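Local coordinates for 401aa long hypothetical glucose-1-phosphate thymidylyltransferase (Sulfolobus tokodaii, PDB 2GGO), which probably serves as a bifunctional enzyme of UDP-N-acetylglucosamine and UDP-N-acetylgalactosamine synthesis, coupling a nucleotidyltransferase domain to a left-handed beta-helix of hexapeptide repeats, at residues A[156-161]-A[204-209]; A[105-110]-A[200-205]; A[26-29]-A[35-38]; A[217-222]-A[280-285]. All coordinates share one frame; numbering follows the deposited sequence.

Interaction 1: A[156-161]-A[204-209]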
loop_
_atom_site.group_PDB
_atom_site.type_symbol
_atom_site.label_atom_id
_atom_site.label_comp_id
_atom_site.label_asym_id
_atom_site.label_seq_id
_atom_site.Cartn_x
_atom_site.Cartn_y
_atom_site.Cartn_z
ATOM N N ILE A 156 -9.424 11.781 12.504
ATOM C CA ILE A 156 -7.968 11.763 12.402
ATOM C C ILE A 156 -7.470 12.580 11.191
ATOM O O ILE A 156 -8.240 12.879 10.267
ATOM C CB ILE A 156 -7.399 10.285 12.440
ATOM C CG1 ILE A 156 -7.863 9.459 11.234
ATOM C CG2 ILE A 156 -7.788 9.565 13.756
ATOM C CD1 ILE A 156 -6.755 9.063 10.323
ATOM N N ASN A 157 -6.195 12.949 11.214
ATOM C CA ASN A 157 -5.567 13.587 10.071
ATOM C C ASN A 157 -5.477 12.632 8.870
ATOM O O ASN A 157 -4.680 11.699 8.890
ATOM C CB ASN A 157 -4.180 14.095 10.468
ATOM C CG ASN A 157 -3.438 14.777 9.316
ATOM O OD1 ASN A 157 -4.004 15.041 8.255
ATOM N ND2 ASN A 157 -2.170 15.071 9.533
ATOM N N ALA A 158 -6.299 12.864 7.840
ATOM C CA ALA A 158 -6.309 12.036 6.621
ATOM C C ALA A 158 -5.073 12.219 5.712
ATOM O O ALA A 158 -4.950 11.515 4.709
ATOM C CB ALA A 158 -7.572 12.277 5.824
ATOM N N GLY A 159 -4.173 13.148 6.063
ATOM C CA GLY A 159 -2.948 13.442 5.303
ATOM C C GLY A 159 -3.102 14.030 3.904
ATOM O O GLY A 159 -2.220 13.838 3.060
ATOM N N ILE A 160 -4.224 14.718 3.656
ATOM C CA ILE A 160 -4.464 15.546 2.446
ATOM C C ILE A 160 -4.588 17.053 2.797
ATOM O O ILE A 160 -5.546 17.491 3.424
ATOM C CB ILE A 160 -5.738 15.102 1.694
ATOM C CG1 ILE A 160 -5.603 13.647 1.240
ATOM C CG2 ILE A 160 -6.029 16.038 0.488
ATOM C CD1 ILE A 160 -6.908 12.974 0.990
ATOM N N TYR A 161 -3.588 17.830 2.415
ATOM C CA TYR A 161 -3.503 19.226 2.811
ATOM C C TYR A 161 -3.650 20.149 1.628
ATOM O O TYR A 161 -3.190 19.837 0.543
ATOM C CB TYR A 161 -2.126 19.508 3.408
ATOM C CG TYR A 161 -1.760 18.659 4.588
ATOM C CD1 TYR A 161 -0.435 18.331 4.834
ATOM C CD2 TYR A 161 -2.735 18.170 5.464
ATOM C CE1 TYR A 161 -0.074 17.546 5.944
ATOM C CE2 TYR A 161 -2.395 17.372 6.573
ATOM C CZ TYR A 161 -1.058 17.081 6.823
ATOM O OH TYR A 161 -0.695 16.305 7.924
ATOM N N GLY A 204 -15.931 8.840 1.678
ATOM C CA GLY A 204 -15.663 7.450 1.237
ATOM C C GLY A 204 -14.575 6.622 1.963
ATOM O O GLY A 204 -14.392 6.697 3.191
ATOM N N TYR A 205 -13.830 5.838 1.181
ATOM C CA TYR A 205 -12.757 4.947 1.682
ATOM C C TYR A 205 -11.341 5.577 1.716
ATOM O O TYR A 205 -10.877 6.177 0.752
ATOM C CB TYR A 205 -12.789 3.636 0.872
ATOM C CG TYR A 205 -11.786 2.543 1.259
ATOM C CD1 TYR A 205 -12.045 1.666 2.323
ATOM C CD2 TYR A 205 -10.600 2.350 0.515
ATOM C CE1 TYR A 205 -11.133 0.648 2.654
ATOM C CE2 TYR A 205 -9.686 1.324 0.845
ATOM C CZ TYR A 205 -9.967 0.486 1.905
ATOM O OH TYR A 205 -9.075 -0.506 2.246
ATOM N N TRP A 206 -10.700 5.420 2.866
ATOM C CA TRP A 206 -9.354 5.848 3.156
ATOM C C TRP A 206 -8.576 4.655 3.790
ATOM O O TRP A 206 -9.121 3.897 4.578
ATOM C CB TRP A 206 -9.419 7.005 4.148
ATOM C CG TRP A 206 -8.086 7.686 4.478
ATOM C CD1 TRP A 206 -7.475 8.675 3.761
ATOM C CD2 TRP A 206 -7.230 7.437 5.614
ATOM N NE1 TRP A 206 -6.297 9.060 4.375
ATOM C CE2 TRP A 206 -6.124 8.310 5.508
ATOM C CE3 TRP A 206 -7.289 6.550 6.708
ATOM C CZ2 TRP A 206 -5.079 8.321 6.445
ATOM C CZ3 TRP A 206 -6.250 6.572 7.646
ATOM C CH2 TRP A 206 -5.161 7.438 7.498
ATOM N N MET A 207 -7.291 4.526 3.481
ATOM C CA MET A 207 -6.439 3.540 4.127
ATOM C C MET A 207 -5.029 4.076 4.011
ATOM O O MET A 207 -4.604 4.395 2.930
ATOM C CB MET A 207 -6.565 2.210 3.360
ATOM C CG MET A 207 -5.661 1.023 3.855
ATOM S SD MET A 207 -6.006 0.525 5.552
ATOM C CE MET A 207 -7.563 -0.361 5.323
ATOM N N ASP A 208 -4.275 4.215 5.089
ATOM C CA ASP A 208 -2.847 4.367 4.838
ATOM C C ASP A 208 -2.240 2.978 4.707
ATOM O O ASP A 208 -2.539 2.061 5.485
ATOM C CB ASP A 208 -2.108 5.228 5.860
ATOM C CG ASP A 208 -1.931 4.542 7.151
ATOM O OD1 ASP A 208 -2.853 3.767 7.490
ATOM O OD2 ASP A 208 -0.898 4.784 7.820
ATOM N N ILE A 209 -1.421 2.791 3.689
ATOM C CA ILE A 209 -0.877 1.484 3.474
ATOM C C ILE A 209 0.383 1.490 4.305
ATOM O O ILE A 209 1.451 1.768 3.823
ATOM C CB ILE A 209 -0.652 1.254 2.007
ATOM C CG1 ILE A 209 -1.992 1.271 1.283
ATOM C CG2 ILE A 209 0.030 -0.085 1.770
ATOM C CD1 ILE A 209 -1.789 1.381 -0.190
#
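Strands 156-158 and 206-208 run almost perpendicular to each other (89°) with their axes 9.5 Å apart, Ala-158 and Trp-206 being closest in backbone, so a single long side chain has to bridge the space. That side chain is the indole of Trp-206. Its CG is anti to the backbone N (chi1 -174°), which sends the ring across to the other strand, where NE1 of Trp-206 donates to Ala-158 O at 2.8 Å. The bond is bent, 137° at the hydrogen, and the carbonyl oxygen lies near the indole plane, tilted somewhat from it. Further along the ring, the Ile-156 methyl CD1 rests 3.6 Å from Trp-206 CH2, while Ala-158 CB comes to 3.8 Å from Trp-206 NE1. Strand 155-164 belongs to the mixed sheet of the GT-A-type nucleotidyltransferase domain, and its chain turns a corner at Gly-159, just after the accepting carbonyl. Replacing Trp-206 with a leucine would probably leave Ala-158 O without its N-H donor and open a gap beside Ile-156 CD1. On the same strand Asn-157, which probably binds N-acetylglucosamine 1-phosphate, forms an Asx turn: Asn-157 OD1 takes the N-H of Gly-159 N at 2.9 Å, the donor standing above the side-chain carbonyl plane, and this bond bridges the corner from its inner side chain to the backbone.

Interaction 2: A[105-110]-A[200-205]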
loop_
_atom_site.group_PDB
_atom_site.type_symbol
_atom_site.label_atom_id
_atom_site.label_comp_id
_atom_site.label_asym_id
_atom_site.label_seq_id
_atom_site.Cartn_x
_atom_site.Cartn_y
_atom_site.Cartn_z
ATOM N N GLU A 105 -11.791 11.474 -5.270
ATOM C CA GLU A 105 -11.119 12.771 -5.319
ATOM C C GLU A 105 -12.055 13.953 -4.997
ATOM O O GLU A 105 -11.608 15.101 -4.934
ATOM C CB GLU A 105 -10.451 12.962 -6.686
ATOM C CG GLU A 105 -11.361 13.358 -7.831
ATOM C CD GLU A 105 -12.348 12.288 -8.216
ATOM O OE1 GLU A 105 -12.315 11.176 -7.634
ATOM O OE2 GLU A 105 -13.166 12.560 -9.116
ATOM N N LYS A 106 -13.343 13.657 -4.788
ATOM C CA LYS A 106 -14.361 14.670 -4.543
ATOM C C LYS A 106 -13.967 15.634 -3.447
ATOM O O LYS A 106 -14.371 16.778 -3.457
ATOM C CB LYS A 106 -15.704 14.023 -4.216
ATOM C CG LYS A 106 -16.168 13.038 -5.280
ATOM C CD LYS A 106 -17.660 12.742 -5.171
ATOM C CE LYS A 106 -18.055 11.590 -6.104
ATOM N NZ LYS A 106 -19.447 11.093 -5.851
ATOM N N GLU A 107 -13.150 15.187 -2.515
ATOM C CA GLU A 107 -12.742 16.054 -1.429
ATOM C C GLU A 107 -11.606 16.951 -1.846
ATOM O O GLU A 107 -11.489 18.068 -1.363
ATOM C CB GLU A 107 -12.295 15.210 -0.237
ATOM C CG GLU A 107 -13.154 13.992 0.002
ATOM C CD GLU A 107 -14.470 14.342 0.676
ATOM O OE1 GLU A 107 -14.681 15.557 0.994
ATOM O OE2 GLU A 107 -15.285 13.396 0.878
ATOM N N ILE A 108 -10.754 16.448 -2.734
ATOM C CA ILE A 108 -9.628 17.220 -3.222
ATOM C C ILE A 108 -10.143 18.324 -4.131
ATOM O O ILE A 108 -9.785 19.471 -3.963
ATOM C CB ILE A 108 -8.606 16.345 -3.952
ATOM C CG1 ILE A 108 -7.865 15.466 -2.946
ATOM C CG2 ILE A 108 -7.614 17.206 -4.719
ATOM C CD1 ILE A 108 -7.119 14.356 -3.583
ATOM N N CYS A 109 -11.001 17.984 -5.079
ATOM C CA CYS A 109 -11.565 18.986 -5.959
ATOM C C CYS A 109 -12.205 20.130 -5.155
ATOM O O CYS A 109 -12.276 21.287 -5.575
ATOM C CB CYS A 109 -12.595 18.341 -6.862
ATOM S SG CYS A 109 -12.021 17.019 -7.952
ATOM N N ASN A 110 -12.647 19.789 -3.975
ATOM C CA ASN A 110 -13.393 20.686 -3.172
ATOM C C ASN A 110 -12.435 21.614 -2.407
ATOM O O ASN A 110 -12.583 22.853 -2.417
ATOM C CB ASN A 110 -14.221 19.793 -2.272
ATOM C CG ASN A 110 -15.219 20.537 -1.460
ATOM O OD1 ASN A 110 -16.398 20.148 -1.410
ATOM N ND2 ASN A 110 -14.772 21.606 -0.787
ATOM N N ILE A 200 -12.289 19.662 6.343
ATOM C CA ILE A 200 -13.291 18.911 5.573
ATOM C C ILE A 200 -13.239 17.455 6.035
ATOM O O ILE A 200 -12.158 16.891 6.232
ATOM C CB ILE A 200 -13.044 18.942 4.036
ATOM C CG1 ILE A 200 -12.319 20.217 3.592
ATOM C CG2 ILE A 200 -14.350 18.663 3.253
ATOM C CD1 ILE A 200 -13.064 21.500 3.821
ATOM N N GLU A 201 -14.411 16.862 6.221
ATOM C CA GLU A 201 -14.492 15.491 6.656
ATOM C C GLU A 201 -14.569 14.627 5.409
ATOM O O GLU A 201 -15.476 14.802 4.573
ATOM C CB GLU A 201 -15.710 15.268 7.555
ATOM C CG GLU A 201 -15.616 14.027 8.458
ATOM C CD GLU A 201 -16.985 13.450 8.837
ATOM O OE1 GLU A 201 -17.966 14.227 8.988
ATOM O OE2 GLU A 201 -17.083 12.205 8.976
ATOM N N TYR A 202 -13.595 13.719 5.281
ATOM C CA TYR A 202 -13.565 12.753 4.187
ATOM C C TYR A 202 -14.717 11.759 4.302
ATOM O O TYR A 202 -14.945 11.203 5.383
ATOM C CB TYR A 202 -12.227 12.005 4.163
ATOM C CG TYR A 202 -12.111 11.120 2.953
ATOM C CD1 TYR A 202 -11.945 11.671 1.683
ATOM C CD2 TYR A 202 -12.205 9.741 3.061
ATOM C CE1 TYR A 202 -11.862 10.871 0.554
ATOM C CE2 TYR A 202 -12.117 8.935 1.933
ATOM C CZ TYR A 202 -11.946 9.510 0.689
ATOM O OH TYR A 202 -11.862 8.732 -0.429
ATOM N N GLU A 203 -15.440 11.509 3.210
ATOM C CA GLU A 203 -16.573 10.590 3.342
ATOM C C GLU A 203 -16.445 9.100 2.888
ATOM O O GLU A 203 -16.795 8.197 3.683
ATOM C CB GLU A 203 -17.915 11.263 3.015
ATOM C CG GLU A 203 -18.310 12.226 4.197
ATOM C CD GLU A 203 -19.804 12.295 4.494
ATOM O OE1 GLU A 203 -20.210 11.855 5.600
ATOM O OE2 GLU A 203 -20.565 12.795 3.628
ATOM N N GLY A 204 -15.931 8.840 1.678
ATOM C CA GLY A 204 -15.663 7.450 1.237
ATOM C C GLY A 204 -14.575 6.622 1.963
ATOM O O GLY A 204 -14.392 6.697 3.191
ATOM N N TYR A 205 -13.830 5.838 1.181
ATOM C CA TYR A 205 -12.757 4.947 1.682
ATOM C C TYR A 205 -11.341 5.577 1.716
ATOM O O TYR A 205 -10.877 6.177 0.752
ATOM C CB TYR A 205 -12.789 3.636 0.872
ATOM C CG TYR A 205 -11.786 2.543 1.259
ATOM C CD1 TYR A 205 -12.045 1.666 2.323
ATOM C CD2 TYR A 205 -10.600 2.350 0.515
ATOM C CE1 TYR A 205 -11.133 0.648 2.654
ATOM C CE2 TYR A 205 -9.686 1.324 0.845
ATOM C CZ TYR A 205 -9.967 0.486 1.905
ATOM O OH TYR A 205 -9.075 -0.506 2.246
#
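The carboxylate of Glu-107 accepts a backbone N-H from another acidic residue: Glu-203 N donates to Glu-107 OE2 at 3.0 Å, and the donor approaches from well above the carboxylate plane, 51° out of it. The Glu-203 carboxylate itself stays clear, its OE2 6.0 Å from Glu-107 OE2, so the like charges do not touch. A bend at chi2 (-77°) curls the Glu-107 chain so that it passes Tyr-202 at about a right angle and brings OE2 to the backbone N-H of Glu-203, beside Tyr-202 CA. Glu-107 OE1 sits 3.9 Å from the Ile-200 methyl CG2. Tyr-202 is anchored at its far end, where Tyr-202 OH donates to Tyr-205 O at 3.0 Å and also has hydrogen bonds with Ser-103 OG and Asn-104 N. That ties the residues after strand 197-201 to the loop just before the helix. Nearby, Cys-109 forms a disulfide with Cys-44, joining the same helix to the chain just after helix 33-43. The contact lies at the surface, where short helix 106-111 packs against the end of strand 197-201 and the residues that follow it, this being the outermost strand on that side of the seven-stranded mixed sheet of the nucleotidyltransferase domain.

Interaction 3: A[26-29]-A[35-38]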
loop_
_atom_site.group_PDB
_atom_site.type_symbol
_atom_site.label_atom_id
_atom_site.label_comp_id
_atom_site.label_asym_id
_atom_site.label_seq_id
_atom_site.Cartn_x
_atom_site.Cartn_y
_atom_site.Cartn_z
ATOM N N VAL A 26 3.528 0.046 -4.956
ATOM C CA VAL A 26 2.721 -1.098 -4.506
ATOM C C VAL A 26 1.498 -1.176 -5.420
ATOM O O VAL A 26 0.813 -0.144 -5.577
ATOM C CB VAL A 26 2.287 -0.912 -3.038
ATOM C CG1 VAL A 26 1.110 -1.811 -2.664
ATOM C CG2 VAL A 26 3.415 -1.213 -2.113
ATOM N N PRO A 27 1.213 -2.381 -6.030
ATOM C CA PRO A 27 0.050 -2.451 -6.889
ATOM C C PRO A 27 -1.274 -2.642 -6.132
ATOM O O PRO A 27 -1.361 -3.276 -5.054
ATOM C CB PRO A 27 0.358 -3.629 -7.826
ATOM C CG PRO A 27 1.231 -4.498 -7.084
ATOM C CD PRO A 27 1.886 -3.703 -5.968
ATOM N N ILE A 28 -2.291 -2.007 -6.682
ATOM C CA ILE A 28 -3.646 -2.205 -6.266
ATOM C C ILE A 28 -4.253 -2.678 -7.564
ATOM O O ILE A 28 -4.259 -1.928 -8.561
ATOM C CB ILE A 28 -4.276 -0.891 -5.801
ATOM C CG1 ILE A 28 -3.464 -0.319 -4.648
ATOM C CG2 ILE A 28 -5.731 -1.131 -5.396
ATOM C CD1 ILE A 28 -3.562 1.143 -4.576
ATOM N N LEU A 29 -4.700 -3.934 -7.583
ATOM C CA LEU A 29 -5.044 -4.612 -8.821
ATOM C C LEU A 29 -3.898 -4.367 -9.784
ATOM O O LEU A 29 -2.730 -4.501 -9.410
ATOM C CB LEU A 29 -6.386 -4.108 -9.363
ATOM C CG LEU A 29 -7.575 -4.257 -8.418
ATOM C CD1 LEU A 29 -8.870 -3.751 -9.035
ATOM C CD2 LEU A 29 -7.753 -5.698 -7.926
ATOM N N GLU A 35 -0.143 5.893 -9.165
ATOM C CA GLU A 35 -0.903 6.097 -10.375
ATOM C C GLU A 35 -2.364 6.457 -10.135
ATOM O O GLU A 35 -2.970 7.179 -10.947
ATOM C CB GLU A 35 -0.769 4.819 -11.158
ATOM C CG GLU A 35 -1.506 4.732 -12.435
ATOM C CD GLU A 35 -0.601 4.169 -13.551
ATOM O OE1 GLU A 35 0.659 4.275 -13.376
ATOM O OE2 GLU A 35 -1.152 3.641 -14.584
ATOM N N TYR A 36 -2.953 5.887 -9.081
ATOM C CA TYR A 36 -4.239 6.332 -8.534
ATOM C C TYR A 36 -4.161 7.770 -7.964
ATOM O O TYR A 36 -5.023 8.565 -8.221
ATOM C CB TYR A 36 -4.745 5.403 -7.407
ATOM C CG TYR A 36 -5.129 4.018 -7.847
ATOM C CD1 TYR A 36 -4.218 2.965 -7.780
ATOM C CD2 TYR A 36 -6.400 3.757 -8.332
ATOM C CE1 TYR A 36 -4.578 1.675 -8.189
ATOM C CE2 TYR A 36 -6.778 2.484 -8.712
ATOM C CZ TYR A 36 -5.866 1.445 -8.653
ATOM O OH TYR A 36 -6.240 0.183 -9.074
ATOM N N GLN A 37 -3.150 8.105 -7.189
ATOM C CA GLN A 37 -3.076 9.456 -6.677
ATOM C C GLN A 37 -3.031 10.453 -7.817
ATOM O O GLN A 37 -3.828 11.370 -7.874
ATOM C CB GLN A 37 -1.880 9.598 -5.768
ATOM C CG GLN A 37 -1.928 8.557 -4.700
ATOM C CD GLN A 37 -0.805 8.709 -3.730
ATOM O OE1 GLN A 37 0.340 9.003 -4.121
ATOM N NE2 GLN A 37 -1.112 8.553 -2.448
ATOM N N ILE A 38 -2.110 10.251 -8.748
ATOM C CA ILE A 38 -1.913 11.150 -9.887
ATOM C C ILE A 38 -3.185 11.310 -10.701
ATOM O O ILE A 38 -3.515 12.389 -11.160
ATOM C CB ILE A 38 -0.790 10.640 -10.787
ATOM C CG1 ILE A 38 0.576 10.863 -10.114
ATOM C CG2 ILE A 38 -0.922 11.234 -12.200
ATOM C CD1 ILE A 38 1.650 9.987 -10.778
#
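The Tyr-36 ring meets Ile-28 in two ways: the carbonyl oxygen of Ile-28 lies at the ring's edge and in its plane, while the isoleucine side chain arrives obliquely, neither squarely on a face nor at the rim. The same ring also makes a cation-pi contact with Lys-31 and an edge-to-face pairing with Phe-101. Tyr-36 OH donates to Ile-28 O at 2.9 Å. Seen from the carbonyl, the hydroxyl stands well above the plane, 54° out of it, with an angle of 125° at the oxygen. Beside this bond the isoleucine side chain runs along the ring: Ile-28 CB is 3.5 Å from Tyr-36 CE1, and the Ile-28 methyl CD1 reaches back to 3.7 Å from Tyr-36 CD1. Ile-28 CG1 stands beside its backbone N (chi1 -59°), which carries CD1 along the ring toward the helix. All of this is buried, so the hydroxyl gives a carbonyl inside the protein a partner. Leu-29, with its positive phi, starts the tight two-residue turn between strands 27-28 and 31-32, and its CB lies 4.3 Å from Tyr-36 OH. This hairpin leads straight into helix 33-43, the helix of the crossover between parallel strands 2-6 and 48-53; Ile-28 also packs against Val-218 and Ala-222 of helix 212-225.

Interaction 4: A[217-222]-A[280-285]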
loop_
_atom_site.group_PDB
_atom_site.type_symbol
_atom_site.label_atom_id
_atom_site.label_comp_id
_atom_site.label_asym_id
_atom_site.label_seq_id
_atom_site.Cartn_x
_atom_site.Cartn_y
_atom_site.Cartn_z
ATOM N N ASP A 217 -5.869 -5.581 2.436
ATOM C CA ASP A 217 -6.924 -4.605 2.656
ATOM C C ASP A 217 -7.266 -3.800 1.374
ATOM O O ASP A 217 -8.359 -3.984 0.799
ATOM C CB ASP A 217 -6.497 -3.672 3.802
ATOM C CG ASP A 217 -6.318 -4.397 5.099
ATOM O OD1 ASP A 217 -6.760 -5.556 5.161
ATOM O OD2 ASP A 217 -5.724 -3.850 6.067
ATOM N N VAL A 218 -6.365 -2.957 0.870
ATOM C CA VAL A 218 -6.817 -2.111 -0.289
ATOM C C VAL A 218 -7.137 -2.863 -1.572
ATOM O O VAL A 218 -7.978 -2.448 -2.417
ATOM C CB VAL A 218 -5.868 -0.899 -0.594
ATOM C CG1 VAL A 218 -5.744 -0.042 0.623
ATOM C CG2 VAL A 218 -4.502 -1.412 -0.940
ATOM N N ASN A 219 -6.463 -3.980 -1.784
ATOM C CA ASN A 219 -6.665 -4.691 -3.039
ATOM C C ASN A 219 -7.996 -5.364 -2.943
ATOM O O ASN A 219 -8.698 -5.479 -3.948
ATOM C CB ASN A 219 -5.546 -5.742 -3.213
ATOM C CG ASN A 219 -4.475 -5.307 -4.118
ATOM O OD1 ASN A 219 -4.597 -5.404 -5.322
ATOM N ND2 ASN A 219 -3.379 -4.833 -3.560
ATOM N N LYS A 220 -8.383 -5.767 -1.726
ATOM C CA LYS A 220 -9.729 -6.350 -1.544
ATOM C C LYS A 220 -10.782 -5.294 -1.809
ATOM O O LYS A 220 -11.657 -5.465 -2.653
ATOM C CB LYS A 220 -9.891 -6.904 -0.146
ATOM C CG LYS A 220 -9.256 -8.280 0.081
ATOM C CD LYS A 220 -9.500 -8.681 1.484
ATOM C CE LYS A 220 -10.947 -9.193 1.638
ATOM N NZ LYS A 220 -11.020 -9.600 3.047
ATOM N N TRP A 221 -10.647 -4.153 -1.141
ATOM C CA TRP A 221 -11.546 -3.024 -1.457
ATOM C C TRP A 221 -11.678 -2.729 -2.964
ATOM O O TRP A 221 -12.770 -2.682 -3.529
ATOM C CB TRP A 221 -11.120 -1.769 -0.711
ATOM C CG TRP A 221 -12.220 -0.748 -0.799
ATOM C CD1 TRP A 221 -13.296 -0.628 0.039
ATOM C CD2 TRP A 221 -12.389 0.248 -1.823
ATOM N NE1 TRP A 221 -14.111 0.398 -0.392
ATOM C CE2 TRP A 221 -13.579 0.944 -1.534
ATOM C CE3 TRP A 221 -11.638 0.632 -2.940
ATOM C CZ2 TRP A 221 -14.025 2.017 -2.323
ATOM C CZ3 TRP A 221 -12.077 1.658 -3.717
ATOM C CH2 TRP A 221 -13.268 2.348 -3.417
ATOM N N ALA A 222 -10.560 -2.516 -3.621
ATOM C CA ALA A 222 -10.565 -2.239 -5.033
ATOM C C ALA A 222 -11.253 -3.290 -5.908
ATOM O O ALA A 222 -11.879 -2.952 -6.925
ATOM C CB ALA A 222 -9.104 -1.992 -5.521
ATOM N N TYR A 280 -11.003 -13.387 -3.465
ATOM C CA TYR A 280 -9.988 -12.356 -3.205
ATOM C C TYR A 280 -8.620 -12.762 -3.676
ATOM O O TYR A 280 -7.630 -12.298 -3.161
ATOM C CB TYR A 280 -10.032 -11.823 -1.769
ATOM C CG TYR A 280 -11.347 -11.133 -1.541
ATOM C CD1 TYR A 280 -11.641 -9.930 -2.217
ATOM C CD2 TYR A 280 -12.330 -11.709 -0.722
ATOM C CE1 TYR A 280 -12.882 -9.281 -2.048
ATOM C CE2 TYR A 280 -13.575 -11.081 -0.544
ATOM C CZ TYR A 280 -13.839 -9.869 -1.223
ATOM O OH TYR A 280 -15.062 -9.247 -1.060
ATOM N N THR A 281 -8.598 -13.583 -4.725
ATOM C CA THR A 281 -7.379 -13.920 -5.421
ATOM C C THR A 281 -7.116 -12.782 -6.387
ATOM O O THR A 281 -7.933 -12.526 -7.230
ATOM C CB THR A 281 -7.520 -15.229 -6.172
ATOM O OG1 THR A 281 -7.533 -16.306 -5.207
ATOM C CG2 THR A 281 -6.321 -15.428 -7.126
ATOM N N ILE A 282 -5.967 -12.144 -6.260
ATOM C CA ILE A 282 -5.595 -11.029 -7.113
ATOM C C ILE A 282 -4.288 -11.343 -7.787
ATOM O O ILE A 282 -3.248 -11.355 -7.158
ATOM C CB ILE A 282 -5.546 -9.660 -6.262
ATOM C CG1 ILE A 282 -6.999 -9.248 -5.883
ATOM C CG2 ILE A 282 -4.776 -8.490 -6.974
ATOM C CD1 ILE A 282 -7.112 -9.025 -4.362
ATOM N N LEU A 283 -4.310 -11.648 -9.079
ATOM C CA LEU A 283 -3.032 -11.886 -9.729
ATOM C C LEU A 283 -2.743 -10.668 -10.543
ATOM O O LEU A 283 -3.471 -10.459 -11.534
ATOM C CB LEU A 283 -3.133 -13.091 -10.674
ATOM C CG LEU A 283 -3.768 -14.269 -9.914
ATOM C CD1 LEU A 283 -4.302 -15.376 -10.878
ATOM C CD2 LEU A 283 -2.753 -14.806 -8.971
ATOM N N VAL A 284 -1.722 -9.885 -10.195
ATOM C CA VAL A 284 -1.626 -8.541 -10.802
ATOM C C VAL A 284 -1.317 -8.505 -12.302
ATOM O O VAL A 284 -1.903 -7.718 -13.038
ATOM C CB VAL A 284 -0.784 -7.492 -10.040
ATOM C CG1 VAL A 284 -0.749 -7.676 -8.547
ATOM C CG2 VAL A 284 0.547 -7.200 -10.667
ATOM N N GLU A 285 -0.448 -9.385 -12.765
ATOM C CA GLU A 285 -0.021 -9.383 -14.143
ATOM C C GLU A 285 0.887 -10.588 -14.422
ATOM O O GLU A 285 1.864 -10.806 -13.696
ATOM C CB GLU A 285 0.805 -8.118 -14.374
ATOM C CG GLU A 285 1.532 -8.067 -15.680
ATOM C CD GLU A 285 2.390 -6.817 -15.813
ATOM O OE1 GLU A 285 2.564 -6.062 -14.825
ATOM O OE2 GLU A 285 2.906 -6.592 -16.919
#
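Lys-220 leaves its helix with CG beside the backbone N (chi1 -79°), runs extended through chi2 and then folds at chi3 (78°), which lays CE over the ring of Tyr-280. The ring belongs to a coil of the left-handed beta-helix built by the hexapeptide repeats, so this contact joins helix 212-225 of the nucleotidyltransferase domain to a flat wall of that beta-helix. Lys-220 CE sits 3.7 Å from the centroid of the Tyr-280 ring, nearly on its normal, in a CH-pi contact. Farther out over the same face, Lys-220 NZ lies 4.8 Å from the centroid of the Tyr-280 ring as a cation-pi partner, and it forms a salt bridge with Glu-297. CG of Lys-220 adds a touch near the ring's root, 3.7 Å from Tyr-280 CD1. The tyrosine is held at its other end too, by a hydrogen bond between OH and Asp-224 OD1. A serine at Tyr-280 would probably strip the Lys-220 chain of the face it lies on and leave Asp-224 OD1 without its hydroxyl. Next to this pair Ile-282, on strand 281-283, points to Asn-219, whose amide is engaged with the 26-29 segment: OD1 accepts from Leu-29 N and ND2 donates to Pro-27 O. Two isoleucine methyls pack against that residue, Ile-282 CD1 at 3.8 Å from Asn-219 CB and Ile-282 CG2 at 3.5 Å from Asn-219 OD1.

From the N terminus, interaction 3 comes first and closes a very short loop, hairpin onto helix. Interaction 2 opens next at 105-110, and interaction 1 opens within its long loop at 156-161. The two loops overlap and cross at their closing ends rather than nesting cleanly: they share Gly-204 and Tyr-205, and interaction 1 runs on to 209. Their first segments also touch, Ile-160 against Ile-108. Interaction 4 follows in series and leaves the nucleotidyltransferase domain for the beta-helix. Helix 212-225 is the hub: Val-218 meets Met-207 and Trp-221 stacks on Tyr-205, while Asn-219 bonds to the 26-29 segment of interaction 3, so the 204-209 segment, the hairpin and the beta-helix are connected through it.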